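Local coordinates for FAD-binding PCMH-type domain-containing protein (Gibberella zeae, PDB 6YJO), which probably oxidises oligosaccharides, using an FAD linked covalently to the polypeptide at two points, at residues 263-268 against 273-278; 62-67 against 462-467; 51-56 against 335-340. One frame throughout, in Å; residues are numbered along the deposited sequence.

Contact 1 (263-268 against 273-278)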
loop_
_atom_site.group_PDB
_atom_site.type_symbol
_atom_site.label_atom_id
_atom_site.label_comp_id
_atom_site.label_asym_id
_atom_site.label_seq_id
_atom_site.Cartn_x
_atom_site.Cartn_y
_atom_site.Cartn_z
ATOM N N GLN A 263 -6.409 0.858 21.867
ATOM C CA GLN A 263 -5.977 2.232 21.632
ATOM C C GLN A 263 -4.950 2.658 22.669
ATOM O O GLN A 263 -3.899 3.209 22.328
ATOM C CB GLN A 263 -7.174 3.183 21.658
ATOM C CG GLN A 263 -8.315 2.800 20.729
ATOM C CD GLN A 263 -9.220 3.974 20.417
ATOM O OE1 GLN A 263 -9.336 4.396 19.266
ATOM N NE2 GLN A 263 -9.881 4.499 21.444
ATOM N N LYS A 264 -5.246 2.413 23.948
ATOM C CA LYS A 264 -4.307 2.754 25.011
ATOM C C LYS A 264 -2.984 2.029 24.818
ATOM O O LYS A 264 -1.911 2.630 24.941
ATOM C CB LYS A 264 -4.917 2.403 26.372
ATOM C CG LYS A 264 -6.281 3.037 26.631
ATOM C CD LYS A 264 -7.027 2.335 27.765
ATOM C CE LYS A 264 -6.410 2.631 29.122
ATOM N NZ LYS A 264 -7.392 2.444 30.223
ATOM N N PHE A 265 -3.042 0.735 24.499
ATOM C CA PHE A 265 -1.825 -0.044 24.306
ATOM C C PHE A 265 -1.044 0.424 23.085
ATOM O O PHE A 265 0.187 0.306 23.056
ATOM C CB PHE A 265 -2.183 -1.524 24.176
ATOM C CG PHE A 265 -0.999 -2.437 24.194
ATOM C CD1 PHE A 265 -0.246 -2.587 25.347
ATOM C CD2 PHE A 265 -0.642 -3.153 23.064
ATOM C CE1 PHE A 265 0.846 -3.430 25.371
ATOM C CE2 PHE A 265 0.446 -3.998 23.083
ATOM C CZ PHE A 265 1.192 -4.137 24.239
ATOM N N ALA A 266 -1.734 0.947 22.067
ATOM C CA ALA A 266 -1.048 1.464 20.889
ATOM C C ALA A 266 -0.208 2.690 21.211
ATOM O O ALA A 266 0.719 3.008 20.461
ATOM C CB ALA A 266 -2.061 1.800 19.793
ATOM N N VAL A 267 -0.506 3.376 22.315
ATOM C CA VAL A 267 0.256 4.561 22.690
ATOM C C VAL A 267 1.498 4.178 23.481
ATOM O O VAL A 267 2.548 4.818 23.350
ATOM C CB VAL A 267 -0.641 5.527 23.486
ATOM C CG1 VAL A 267 0.154 6.751 23.944
ATOM C CG2 VAL A 267 -1.851 5.936 22.659
ATOM N N THR A 268 1.407 3.130 24.304
ATOM C CA THR A 268 2.431 2.845 25.300
ATOM C C THR A 268 3.355 1.688 24.938
ATOM O O THR A 268 4.458 1.612 25.488
ATOM C CB THR A 268 1.774 2.532 26.651
ATOM O OG1 THR A 268 0.859 1.440 26.495
ATOM C CG2 THR A 268 1.023 3.743 27.187
ATOM N N LEU A 273 7.310 -3.815 19.081
ATOM C CA LEU A 273 6.052 -4.541 18.976
ATOM C C LEU A 273 5.235 -4.013 17.800
ATOM O O LEU A 273 5.054 -2.800 17.659
ATOM C CB LEU A 273 5.261 -4.407 20.277
ATOM C CG LEU A 273 3.892 -5.079 20.353
ATOM C CD1 LEU A 273 4.010 -6.594 20.320
ATOM C CD2 LEU A 273 3.179 -4.620 21.613
ATOM N N ASN A 274 4.747 -4.929 16.964
ATOM C CA ASN A 274 3.916 -4.606 15.808
ATOM C C ASN A 274 2.640 -5.431 15.889
ATOM O O ASN A 274 2.701 -6.646 16.093
ATOM C CB ASN A 274 4.661 -4.895 14.502
ATOM C CG ASN A 274 5.933 -4.076 14.364
ATOM O OD1 ASN A 274 5.938 -3.030 13.719
ATOM N ND2 ASN A 274 7.018 -4.551 14.972
ATOM N N MET A 275 1.487 -4.782 15.723
ATOM C CA MET A 275 0.218 -5.438 16.012
ATOM C C MET A 275 -0.866 -4.978 15.050
ATOM O O MET A 275 -0.847 -3.844 14.566
ATOM C CB MET A 275 -0.230 -5.148 17.449
ATOM C CG MET A 275 -0.910 -6.318 18.126
ATOM S SD MET A 275 -1.105 -6.062 19.897
ATOM C CE MET A 275 -2.562 -5.025 19.918
ATOM N N GLN A 276 -1.810 -5.884 14.785
ATOM C CA GLN A 276 -3.089 -5.573 14.160
ATOM C C GLN A 276 -4.132 -6.503 14.771
ATOM O O GLN A 276 -3.795 -7.466 15.467
ATOM C CB GLN A 276 -3.020 -5.721 12.633
ATOM C CG GLN A 276 -3.260 -7.134 12.110
ATOM C CD GLN A 276 -3.100 -7.263 10.601
ATOM O OE1 GLN A 276 -3.144 -8.368 10.061
ATOM N NE2 GLN A 276 -2.924 -6.139 9.914
ATOM N N ILE A 277 -5.409 -6.201 14.529
ATOM C CA ILE A 277 -6.501 -7.085 14.930
ATOM C C ILE A 277 -7.382 -7.364 13.723
ATOM O O ILE A 277 -8.016 -6.449 13.187
ATOM C CB ILE A 277 -7.342 -6.508 16.084
ATOM C CG1 ILE A 277 -8.476 -7.487 16.423
ATOM C CG2 ILE A 277 -7.906 -5.136 15.731
ATOM C CD1 ILE A 277 -9.275 -7.118 17.644
ATOM N N TYR A 278 -7.428 -8.628 13.311
ATOM C CA TYR A 278 -8.418 -9.091 12.350
ATOM C C TYR A 278 -9.769 -9.227 13.041
ATOM O O TYR A 278 -9.878 -9.892 14.077
ATOM C CB TYR A 278 -7.976 -10.437 11.765
ATOM C CG TYR A 278 -9.069 -11.230 11.076
ATOM C CD1 TYR A 278 -9.989 -11.972 11.811
ATOM C CD2 TYR A 278 -9.163 -11.264 9.692
ATOM C CE1 TYR A 278 -10.984 -12.697 11.190
ATOM C CE2 TYR A 278 -10.152 -11.993 9.063
ATOM C CZ TYR A 278 -11.061 -12.708 9.816
ATOM O OH TYR A 278 -12.051 -13.434 9.193
#
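Phe265 and Leu273 both swing CG anti to their backbone nitrogens, chi1 being -171° in Phe265, which carries the phenyl ring off helix 252-268 and the leucine branch off strand 273-280 into the same layer. Met275 enters that layer two residues further along the strand through a chain bent at its last torsion (chi3 81°), so that its methyl is brought up beside the ring instead of running past it. The touching is done by one side of the phenyl group: CE2 of Phe265 lies 4.1 Å from SD of Met275, and CD2 of Phe265 is an equal 4.1 Å from Met275 CE. Sulfur and methyl thus line up along the CD2-CE2 bond. SD sits 5.3 Å from the centroid of the Phe265 ring and 73° off its normal, an oblique Met-aromatic contact. Leu273 presents its CD2 branch to CE2 and CZ of the same ring, at a modelled spacing too short to be trusted in detail, and both strand side chains run roughly at right angles to the phenylalanine. Here a helix packs on one face of a seven-stranded antiparallel sheet, with a connection of only four residues between helix and strand. Leu304 of helix 294-308 touches both Phe265 and Met275, while Leu297 of that helix meets Leu273, so a second helix shares the apolar layer. On the side away from the helix, Gln276 bonds to Asp385 and Gln287, each on a strand flanking its own. Where the helix runs out, Thr268 OG1 makes a weak 3.4 Å bond to Lys264 O. Arg181 spans the two segments from outside, NH2 bonding to Ala266 O and NH1 to Leu273 O.

Contact 2 (62-67 against 462-467)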
loop_
_atom_site.group_PDB
_atom_site.type_symbol
_atom_site.label_atom_id
_atom_site.label_comp_id
_atom_site.label_asym_id
_atom_site.label_seq_id
_atom_site.Cartn_x
_atom_site.Cartn_y
_atom_site.Cartn_z
ATOM N N ASN A 62 -7.334 -7.595 -9.298
ATOM C CA ASN A 62 -8.737 -7.569 -8.895
ATOM C C ASN A 62 -9.575 -7.847 -10.132
ATOM O O ASN A 62 -9.761 -6.972 -10.979
ATOM C CB ASN A 62 -9.111 -6.230 -8.266
ATOM C CG ASN A 62 -10.469 -6.267 -7.598
ATOM O OD1 ASN A 62 -11.190 -7.263 -7.700
ATOM N ND2 ASN A 62 -10.833 -5.183 -6.919
ATOM N N LEU A 63 -10.081 -9.076 -10.245
ATOM C CA LEU A 63 -10.895 -9.461 -11.391
ATOM C C LEU A 63 -12.175 -8.648 -11.497
ATOM O O LEU A 63 -12.818 -8.673 -12.553
ATOM C CB LEU A 63 -11.232 -10.954 -11.303
ATOM C CG LEU A 63 -10.064 -11.893 -11.604
ATOM C CD1 LEU A 63 -10.428 -13.343 -11.319
ATOM C CD2 LEU A 63 -9.603 -11.729 -13.046
ATOM N N ARG A 64 -12.553 -7.922 -10.442
ATOM C CA ARG A 64 -13.784 -7.146 -10.482
ATOM C C ARG A 64 -13.683 -5.981 -11.461
ATOM O O ARG A 64 -14.700 -5.559 -12.023
ATOM C CB ARG A 64 -14.121 -6.638 -9.080
ATOM C CG ARG A 64 -15.509 -6.023 -8.953
ATOM C CD ARG A 64 -15.790 -5.586 -7.522
ATOM N NE ARG A 64 -14.812 -4.607 -7.053
ATOM C CZ ARG A 64 -14.882 -3.302 -7.291
ATOM N NH1 ARG A 64 -15.882 -2.800 -7.999
ATOM N NH2 ARG A 64 -13.941 -2.495 -6.825
ATOM N N LEU A 65 -12.482 -5.451 -11.679
ATOM C CA LEU A 65 -12.277 -4.282 -12.536
ATOM C C LEU A 65 -11.210 -4.614 -13.572
ATOM O O LEU A 65 -10.014 -4.581 -13.270
ATOM C CB LEU A 65 -11.875 -3.061 -11.716
ATOM C CG LEU A 65 -12.894 -2.573 -10.688
ATOM C CD1 LEU A 65 -12.378 -1.313 -10.005
ATOM C CD2 LEU A 65 -14.247 -2.331 -11.350
ATOM N N ALA A 66 -11.644 -4.921 -14.790
ATOM C CA ALA A 66 -10.748 -5.139 -15.912
ATOM C C ALA A 66 -10.821 -3.950 -16.861
ATOM O O ALA A 66 -11.810 -3.211 -16.892
ATOM C CB ALA A 66 -11.096 -6.432 -16.661
ATOM N N TYR A 67 -9.750 -3.771 -17.633
ATOM C CA TYR A 67 -9.674 -2.715 -18.635
ATOM C C TYR A 67 -8.828 -3.211 -19.798
ATOM O O TYR A 67 -8.135 -4.225 -19.697
ATOM C CB TYR A 67 -9.105 -1.422 -18.042
ATOM C CG TYR A 67 -9.924 -0.901 -16.892
ATOM C CD1 TYR A 67 -11.101 -0.207 -17.116
ATOM C CD2 TYR A 67 -9.532 -1.119 -15.580
ATOM C CE1 TYR A 67 -11.861 0.264 -16.068
ATOM C CE2 TYR A 67 -10.285 -0.648 -14.526
ATOM C CZ TYR A 67 -11.446 0.040 -14.776
ATOM O OH TYR A 67 -12.197 0.507 -13.727
ATOM N N ASP A 462 -10.139 3.428 -1.766
ATOM C CA ASP A 462 -11.567 3.159 -1.872
ATOM C C ASP A 462 -12.008 3.540 -3.280
ATOM O O ASP A 462 -12.032 4.724 -3.633
ATOM C CB ASP A 462 -12.344 3.938 -0.817
ATOM C CG ASP A 462 -13.819 3.598 -0.816
ATOM O OD1 ASP A 462 -14.311 3.097 -1.847
ATOM O OD2 ASP A 462 -14.484 3.825 0.217
ATOM N N THR A 463 -12.372 2.536 -4.076
ATOM C CA THR A 463 -12.591 2.763 -5.498
ATOM C C THR A 463 -13.841 3.596 -5.761
ATOM O O THR A 463 -13.918 4.275 -6.789
ATOM C CB THR A 463 -12.684 1.421 -6.218
ATOM O OG1 THR A 463 -12.468 1.614 -7.620
ATOM C CG2 THR A 463 -14.051 0.780 -5.992
ATOM N N GLN A 464 -14.815 3.572 -4.853
ATOM C CA GLN A 464 -16.095 4.232 -5.081
ATOM C C GLN A 464 -16.061 5.729 -4.784
ATOM O O GLN A 464 -17.116 6.373 -4.813
ATOM C CB GLN A 464 -17.186 3.571 -4.231
ATOM C CG GLN A 464 -17.361 2.080 -4.473
ATOM C CD GLN A 464 -17.786 1.762 -5.894
ATOM O OE1 GLN A 464 -16.968 1.364 -6.723
ATOM N NE2 GLN A 464 -19.073 1.934 -6.182
ATOM N N LEU A 465 -14.888 6.297 -4.513
ATOM C CA LEU A 465 -14.789 7.683 -4.074
ATOM C C LEU A 465 -14.633 8.641 -5.248
ATOM O O LEU A 465 -13.955 8.334 -6.233
ATOM C CB LEU A 465 -13.612 7.853 -3.115
ATOM C CG LEU A 465 -13.845 7.318 -1.705
ATOM C CD1 LEU A 465 -12.612 7.535 -0.853
ATOM C CD2 LEU A 465 -15.057 7.989 -1.074
ATOM N N SER A 466 -15.267 9.806 -5.129
ATOM C CA SER A 466 -15.037 10.881 -6.083
ATOM C C SER A 466 -13.607 11.386 -5.950
ATOM O O SER A 466 -13.034 11.392 -4.857
ATOM C CB SER A 466 -16.028 12.025 -5.850
ATOM O OG SER A 466 -15.801 12.649 -4.595
ATOM N N ASN A 467 -13.021 11.787 -7.080
ATOM C CA ASN A 467 -11.675 12.350 -7.056
ATOM C C ASN A 467 -11.529 13.392 -5.953
ATOM O O ASN A 467 -10.551 13.373 -5.200
ATOM C CB ASN A 467 -11.340 12.956 -8.422
ATOM C CG ASN A 467 -9.950 13.557 -8.474
ATOM O OD1 ASN A 467 -9.750 14.722 -8.122
ATOM N ND2 ASN A 467 -8.978 12.768 -8.932
#
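Two donors of 62-67, Arg64 NE and Asn62 ND2, converge on the carbonyl oxygen of Phe345, which probably steadies the arginine whose outer end meets Thr463. Bent at chi3 (59°), the Arg64 chain delivers NH2 to within 3.4 Å of Thr463 CG2, the methyl arriving at the guanidinium edge, near its plane. Leu65 lies over one face of the group: its CG is 3.8 Å above the Arg64 guanidinium plane, towards the rim. Beyond that CG, the CD1 methyl of Leu65 stands 3.8 Å from Thr463 OG1. No hydrogen bond joins the two loops directly. Tyr346 bridges them, touching Arg64, Thr463 and Gln464, with its hydroxyl bonded to Asp462 OD1. That carboxylate is further tied through OD2 to Arg442, in a salt bridge, and to Thr348.

Each loop is shaped by its own first side chain. Asn62 OD1 accepts from Arg64 N at 3.1 Å, and Asp462 OD1 accepts from Gln464 N, also at 3.1 Å. The contact therefore sets two like motifs against each other, an Asx turn combined with a type I beta turn on either side.

Contact 3 (51-56 against 335-340)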
loop_
_atom_site.group_PDB
_atom_site.type_symbol
_atom_site.label_atom_id
_atom_site.label_comp_id
_atom_site.label_asym_id
_atom_site.label_seq_id
_atom_site.Cartn_x
_atom_site.Cartn_y
_atom_site.Cartn_z
ATOM N N SER A 51 -3.174 -10.899 -28.727
ATOM C CA SER A 51 -2.421 -12.141 -28.757
ATOM C C SER A 51 -2.721 -12.946 -27.493
ATOM O O SER A 51 -3.452 -12.505 -26.604
ATOM C CB SER A 51 -0.925 -11.862 -28.891
ATOM O OG SER A 51 -0.448 -11.093 -27.802
ATOM N N ALA A 52 -2.153 -14.151 -27.410
ATOM C CA ALA A 52 -2.305 -14.946 -26.196
ATOM C C ALA A 52 -1.737 -14.212 -24.989
ATOM O O ALA A 52 -2.363 -14.177 -23.922
ATOM C CB ALA A 52 -1.627 -16.305 -26.363
ATOM N N GLN A 53 -0.552 -13.613 -25.135
ATOM C CA GLN A 53 0.034 -12.869 -24.025
ATOM C C GLN A 53 -0.792 -11.635 -23.684
ATOM O O GLN A 53 -0.878 -11.253 -22.510
ATOM C CB GLN A 53 1.471 -12.469 -24.363
ATOM C CG GLN A 53 2.221 -11.800 -23.220
ATOM C CD GLN A 53 2.224 -12.637 -21.957
ATOM O OE1 GLN A 53 2.251 -13.867 -22.013
ATOM N NE2 GLN A 53 2.187 -11.972 -20.808
ATOM N N TRP A 54 -1.404 -11.003 -24.690
ATOM C CA TRP A 54 -2.254 -9.846 -24.429
ATOM C C TRP A 54 -3.426 -10.208 -23.524
ATOM O O TRP A 54 -3.845 -9.391 -22.696
ATOM C CB TRP A 54 -2.766 -9.261 -25.747
ATOM C CG TRP A 54 -3.734 -8.121 -25.566
ATOM C CD1 TRP A 54 -5.076 -8.212 -25.318
ATOM C CD2 TRP A 54 -3.432 -6.720 -25.619
ATOM N NE1 TRP A 54 -5.625 -6.957 -25.211
ATOM C CE2 TRP A 54 -4.637 -6.024 -25.391
ATOM C CE3 TRP A 54 -2.261 -5.987 -25.837
ATOM C CZ2 TRP A 54 -4.702 -4.629 -25.377
ATOM C CZ3 TRP A 54 -2.329 -4.606 -25.822
ATOM C CH2 TRP A 54 -3.540 -3.942 -25.593
ATOM N N VAL A 55 -3.966 -11.421 -23.659
ATOM C CA VAL A 55 -5.099 -11.818 -22.829
ATOM C C VAL A 55 -4.634 -12.150 -21.415
ATOM O O VAL A 55 -5.403 -12.011 -20.458
ATOM C CB VAL A 55 -5.851 -12.999 -23.476
ATOM C CG1 VAL A 55 -5.378 -14.340 -22.913
ATOM C CG2 VAL A 55 -7.349 -12.828 -23.296
ATOM N N LYS A 56 -3.380 -12.585 -21.263
ATOM C CA LYS A 56 -2.823 -12.916 -19.960
ATOM C C LYS A 56 -2.317 -11.685 -19.220
ATOM O O LYS A 56 -2.272 -11.697 -17.986
ATOM C CB LYS A 56 -1.689 -13.932 -20.145
ATOM C CG LYS A 56 -1.325 -14.749 -18.911
ATOM C CD LYS A 56 -0.223 -15.752 -19.227
ATOM C CE LYS A 56 -0.733 -16.962 -19.997
ATOM N NZ LYS A 56 -1.511 -17.901 -19.150
ATOM N N GLN A 335 8.611 -13.751 -5.377
ATOM C CA GLN A 335 7.681 -13.608 -6.494
ATOM C C GLN A 335 8.351 -12.844 -7.628
ATOM O O GLN A 335 8.980 -11.806 -7.398
ATOM C CB GLN A 335 6.414 -12.860 -6.066
ATOM C CG GLN A 335 5.434 -13.648 -5.211
ATOM C CD GLN A 335 4.964 -14.935 -5.872
ATOM O OE1 GLN A 335 5.035 -15.083 -7.091
ATOM N NE2 GLN A 335 4.502 -15.881 -5.061
ATOM N N ARG A 336 8.206 -13.348 -8.852
ATOM C CA ARG A 336 8.745 -12.693 -10.037
ATOM C C ARG A 336 7.801 -12.929 -11.206
ATOM O O ARG A 336 6.762 -13.584 -11.077
ATOM C CB ARG A 336 10.149 -13.207 -10.377
ATOM C CG ARG A 336 11.178 -12.951 -9.295
ATOM C CD ARG A 336 12.563 -13.420 -9.701
ATOM N NE ARG A 336 13.159 -12.569 -10.727
ATOM C CZ ARG A 336 14.466 -12.439 -10.934
ATOM N NH1 ARG A 336 15.339 -13.093 -10.179
ATOM N NH2 ARG A 336 14.904 -11.640 -11.897
ATOM N N ARG A 337 8.181 -12.393 -12.352
ATOM C CA ARG A 337 7.452 -12.580 -13.596
ATOM C C ARG A 337 7.765 -13.956 -14.183
ATOM O O ARG A 337 8.921 -14.385 -14.175
ATOM C CB ARG A 337 7.828 -11.487 -14.593
ATOM C CG ARG A 337 7.184 -11.618 -15.953
ATOM C CD ARG A 337 7.527 -10.420 -16.822
ATOM N NE ARG A 337 6.732 -10.393 -18.047
ATOM C CZ ARG A 337 5.495 -9.911 -18.122
ATOM N NH1 ARG A 337 4.904 -9.419 -17.041
ATOM N NH2 ARG A 337 4.847 -9.927 -19.278
ATOM N N PRO A 338 6.757 -14.668 -14.716
ATOM C CA PRO A 338 5.362 -14.234 -14.852
ATOM C C PRO A 338 4.553 -14.384 -13.562
ATOM O O PRO A 338 4.848 -15.252 -12.739
ATOM C CB PRO A 338 4.823 -15.159 -15.941
ATOM C CG PRO A 338 5.581 -16.428 -15.727
ATOM C CD PRO A 338 6.961 -16.025 -15.258
ATOM N N TYR A 339 3.525 -13.550 -13.413
ATOM C CA TYR A 339 2.740 -13.454 -12.190
ATOM C C TYR A 339 1.268 -13.565 -12.549
ATOM O O TYR A 339 0.774 -12.801 -13.385
ATOM C CB TYR A 339 3.029 -12.129 -11.476
ATOM C CG TYR A 339 2.404 -11.984 -10.111
ATOM C CD1 TYR A 339 2.961 -12.605 -8.998
ATOM C CD2 TYR A 339 1.276 -11.199 -9.928
ATOM C CE1 TYR A 339 2.396 -12.459 -7.745
ATOM C CE2 TYR A 339 0.708 -11.045 -8.684
ATOM C CZ TYR A 339 1.272 -11.676 -7.593
ATOM O OH TYR A 339 0.703 -11.524 -6.346
ATOM N N ASP A 340 0.569 -14.515 -11.929
ATOM C CA ASP A 340 -0.824 -14.799 -12.270
ATOM C C ASP A 340 -1.643 -15.048 -11.006
ATOM O O ASP A 340 -2.319 -16.068 -10.866
ATOM C CB ASP A 340 -0.903 -15.989 -13.228
ATOM C CG ASP A 340 -2.129 -15.944 -14.119
ATOM O OD1 ASP A 340 -2.250 -14.989 -14.915
ATOM O OD2 ASP A 340 -2.970 -16.862 -14.026
#
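Polar contact between Gln53 and Arg337 is made by two donors: NE2 of Gln53 lies 3.7 Å from NH2 of Arg337, the side chains coming from opposite directions with amide and guanidinium planes 68° apart. Their closeness is probably explained by Glu57, the last residue of helix 52-57, whose OE1 takes a hydrogen bond from Gln53 NE2 and a salt bridge from Arg337 NH2. The arginine chain is extended from CG to NE, and its NH1 makes a second salt bridge, to Asp121.

A van der Waals contact lies alongside. Lys56 and Asp340 cross at about a right angle, the aliphatic Lys56 CG standing 4.1 Å from the carboxylate oxygen Asp340 OD1. Bends at chi3 and chi4 (-76° and -74°) leave Lys56 NZ 5.2 Å from Asp340 OD1, too far for a salt bridge.

Each segment has a backbone feature of its own. Ser51 is the N-cap residue of helix 52-57, its OG accepting from Trp54 N at 3.3 Å, and a cis peptide bond precedes Pro338. Next along the chain, Tyr339 OH bonds to NE2 of His102, a covalent FAD attachment residue.

The carboxylates of Glu57 and Asp121 probably offset the charge of Arg337, making the approach of two N-H donors tolerable; helix and loop are joined chiefly through Glu57, to which Lys56 and Asp340 may add a weak attraction.

In the fold
Contact 1 is the buried one, apolar and local, joining a helix to the next strand of the seven-stranded sheet. Contacts 2 and 3 lie at the surface and close long sequence loops within which contact 1 is nested. Contacts 1 and 3 sit on opposite sides of the chain's centre, their centres about 39 Å apart. Contacts 2 and 3 are closer neighbours, with nearest atoms about 7 Å apart, and both tie the N-terminal region to later parts of the chain, their segments alternating in sequence. None of the three has a hydrogen bond between its segments. Tyr346 of strand 346-352 bridges contact 2, in contact 3 the link runs through Glu57 at the helix end, and contact 1 is wholly apolar.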